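Local coordinates for protein anti-sigma-E factor ChrR (Rhodobacter sphaeroides, PDB 2Z2S) that holds the extracytoplasmic function sigma factor sigma-E inactive as its zinc-dependent anti-sigma factor and takes part in the response to singlet oxygen, at residues B[13-18]-B[26-31]. Residues are numbered along the deposited sequence; the frame is centred on the assembly and turned at random.
Sequences TAYAAG and LVVATH. With ZN (zinc ion), chain I.
Tyr15 alone carries the 13-18 side of this contact, laying its side chain along Val28 and Ala29 of helix 22-32, and it illustrates how one long aromatic residue can join two short helices. The side chain can be followed outward. CB already lies 4.1 Å from Val28 CG1, and CG and CD1 keep that methyl company at much the same distance. Farther out on the ring, CE1 reaches Ala29 CB at 3.9 Å. The phenol oxygen ends the path beside the same methyl, with OH 4.0 Å from Ala29 CB, while its hydrogen bond goes to the backbone of the neighbouring chain of another protein. Tyr15 is therefore shared between helix 22-32 and that partner chain, one of whose apolar side chains also packs against it. It points over to helix 22-32 because CG stands anti to the backbone N (chi1 176°). On the opposing helix, Val28 has CG1 anti to its own N (chi1 175°), a rotation that presents this methyl to the tyrosine, and the two side chains run past each other in opposite senses. Replacing Tyr15 with an alanine would probably leave Val28 CG1 and Ala29 CB without their aromatic neighbour here and rob the partner's backbone of its phenol mate. Val28 also touches Leu148 of strand 147-151, so helix 22-32 lies between helix 9-17 and the cupin-like sheet. One turn beyond Val28, His31 binds zinc through NE2 at 2.0 Å, in a site completed by His6, Cys35 and Cys38. Helix 9-17 ends just after Tyr15 in a Schellman motif with Gly18, at positive phi, as C-prime. This helix packing belongs to the anti-sigma domain of ChrR, whose His31, Cys35 and Cys38 fit the HxxxCxxC signature of zinc-associated anti-sigma (ZAS) factors.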
ATOM      1  N   THR B  13      -1.309   9.590   0.015  1.00 27.24           N
ATOM      2  CA  THR B  13      -0.263   9.966  -0.934  1.00 25.78           C
ATOM      3  C   THR B  13       1.117   9.559  -0.384  1.00 26.83           C
ATOM      4  O   THR B  13       1.994   9.103  -1.132  1.00 24.63           O
ATOM      5  CB  THR B  13      -0.259  11.476  -1.205  1.00 22.58           C
ATOM      6  OG1 THR B  13      -1.512  11.847  -1.783  1.00 22.58           O
ATOM      7  CG2 THR B  13       0.853  11.843  -2.176  1.00 19.52           C
ATOM      8  N   ALA B  14       1.303   9.730   0.922  1.00 27.50           N
ATOM      9  CA  ALA B  14       2.565   9.355   1.541  1.00 29.74           C
ATOM     10  C   ALA B  14       2.721   7.846   1.478  1.00 30.96           C
ATOM     11  O   ALA B  14       3.801   7.351   1.162  1.00 32.70           O
ATOM     12  CB  ALA B  14       2.617   9.814   2.986  1.00 30.41           C
ATOM     13  N   TYR B  15       1.652   7.109   1.779  1.00 30.53           N
ATOM     14  CA  TYR B  15       1.727   5.647   1.727  1.00 30.03           C
ATOM     15  C   TYR B  15       2.044   5.177   0.306  1.00 29.61           C
ATOM     16  O   TYR B  15       2.834   4.262   0.107  1.00 26.90           O
ATOM     17  CB  TYR B  15       0.411   5.007   2.182  1.00 29.64           C
ATOM     18  CG  TYR B  15       0.406   3.495   2.060  1.00 29.33           C
ATOM     19  CD1 TYR B  15       0.865   2.681   3.102  1.00 29.53           C
ATOM     20  CD2 TYR B  15      -0.016   2.879   0.884  1.00 28.03           C
ATOM     21  CE1 TYR B  15       0.905   1.276   2.967  1.00 29.28           C
ATOM     22  CE2 TYR B  15       0.020   1.485   0.732  1.00 28.42           C
ATOM     23  CZ  TYR B  15       0.479   0.683   1.771  1.00 30.42           C
ATOM     24  OH  TYR B  15       0.513  -0.697   1.599  1.00 29.32           O
ATOM     25  N   ALA B  16       1.407   5.806  -0.679  1.00 30.95           N
ATOM     26  CA  ALA B  16       1.630   5.457  -2.080  1.00 31.08           C
ATOM     27  C   ALA B  16       3.044   5.854  -2.520  1.00 31.26           C
ATOM     28  O   ALA B  16       3.612   5.250  -3.427  1.00 31.08           O
ATOM     29  CB  ALA B  16       0.581   6.137  -2.970  1.00 29.15           C
ATOM     30  N   ALA B  17       3.613   6.874  -1.886  1.00 30.99           N
ATOM     31  CA  ALA B  17       4.966   7.299  -2.233  1.00 30.80           C
ATOM     32  C   ALA B  17       5.959   6.381  -1.501  1.00 30.75           C
ATOM     33  O   ALA B  17       7.103   6.210  -1.915  1.00 29.76           O
ATOM     34  CB  ALA B  17       5.179   8.755  -1.828  1.00 30.00           C
ATOM     35  N   GLY B  18       5.494   5.774  -0.417  1.00 31.06           N
ATOM     36  CA  GLY B  18       6.342   4.889   0.355  1.00 31.44           C
ATOM     37  C   GLY B  18       7.257   5.636   1.300  1.00 31.76           C
ATOM     38  O   GLY B  18       8.202   5.051   1.838  1.00 32.56           O
ATOM     39  N   LEU B  26       1.805   0.817   9.014  1.00 25.32           N
ATOM     40  CA  LEU B  26       1.083  -0.302   9.589  1.00 24.04           C
ATOM     41  C   LEU B  26      -0.405   0.024   9.801  1.00 22.23           C
ATOM     42  O   LEU B  26      -1.286  -0.769   9.503  1.00 20.25           O
ATOM     43  CB  LEU B  26       1.738  -0.701  10.913  1.00 24.52           C
ATOM     44  CG  LEU B  26       1.159  -1.927  11.631  1.00 26.61           C
ATOM     45  CD1 LEU B  26       0.935  -3.051  10.623  1.00 25.64           C
ATOM     46  CD2 LEU B  26       2.124  -2.381  12.763  1.00 25.96           C
ATOM     47  N   VAL B  27      -0.692   1.203  10.315  1.00 20.66           N
ATOM     48  CA  VAL B  27      -2.074   1.548  10.551  1.00 21.75           C
ATOM     49  C   VAL B  27      -2.806   1.813   9.255  1.00 20.70           C
ATOM     50  O   VAL B  27      -3.914   1.317   9.042  1.00 18.63           O
ATOM     51  CB  VAL B  27      -2.177   2.781  11.441  1.00 23.01           C
ATOM     52  CG1 VAL B  27      -3.605   3.219  11.558  1.00 22.80           C
ATOM     53  CG2 VAL B  27      -1.624   2.458  12.812  1.00 27.09           C
ATOM     54  N   VAL B  28      -2.187   2.601   8.389  1.00 21.04           N
ATOM     55  CA  VAL B  28      -2.806   2.931   7.120  1.00 22.66           C
ATOM     56  C   VAL B  28      -3.152   1.678   6.322  1.00 23.63           C
ATOM     57  O   VAL B  28      -4.257   1.549   5.792  1.00 23.40           O
ATOM     58  CB  VAL B  28      -1.898   3.814   6.287  1.00 21.17           C
ATOM     59  CG1 VAL B  28      -2.506   4.040   4.922  1.00 22.43           C
ATOM     60  CG2 VAL B  28      -1.712   5.129   6.982  1.00 23.61           C
ATOM     61  N   ALA B  29      -2.209   0.747   6.247  1.00 23.16           N
ATOM     62  CA  ALA B  29      -2.446  -0.486   5.508  1.00 23.43           C
ATOM     63  C   ALA B  29      -3.439  -1.436   6.181  1.00 23.42           C
ATOM     64  O   ALA B  29      -4.054  -2.249   5.504  1.00 24.55           O
ATOM     65  CB  ALA B  29      -1.125  -1.207   5.244  1.00 22.57           C
ATOM     66  N   THR B  30      -3.612  -1.359   7.498  1.00 23.39           N
ATOM     67  CA  THR B  30      -4.567  -2.257   8.126  1.00 23.30           C
ATOM     68  C   THR B  30      -5.934  -1.719   7.799  1.00 23.80           C
ATOM     69  O   THR B  30      -6.899  -2.467   7.631  1.00 22.73           O
ATOM     70  CB  THR B  30      -4.406  -2.350   9.651  1.00 23.67           C
ATOM     71  OG1 THR B  30      -3.125  -2.909   9.968  1.00 22.81           O
ATOM     72  CG2 THR B  30      -5.468  -3.292  10.222  1.00 23.11           C
ATOM     73  N   HIS B  31      -6.023  -0.405   7.694  1.00 25.52           N
ATOM     74  CA  HIS B  31      -7.298   0.176   7.342  1.00 26.83           C
ATOM     75  C   HIS B  31      -7.566  -0.269   5.915  1.00 27.35           C
ATOM     76  O   HIS B  31      -8.629  -0.802   5.627  1.00 28.86           O
ATOM     77  CB  HIS B  31      -7.250   1.699   7.408  1.00 26.41           C
ATOM     78  CG  HIS B  31      -8.546   2.346   7.051  1.00 28.07           C
ATOM     79  ND1 HIS B  31      -9.701   2.149   7.778  1.00 29.26           N
ATOM     80  CD2 HIS B  31      -8.880   3.175   6.032  1.00 28.64           C
ATOM     81  CE1 HIS B  31     -10.689   2.830   7.224  1.00 28.48           C
ATOM     82  NE2 HIS B  31     -10.216   3.461   6.164  1.00 28.93           N
TER
HETATM   83 ZN    ZN I 204     -11.362   3.820   4.569  1.00 49.79          ZN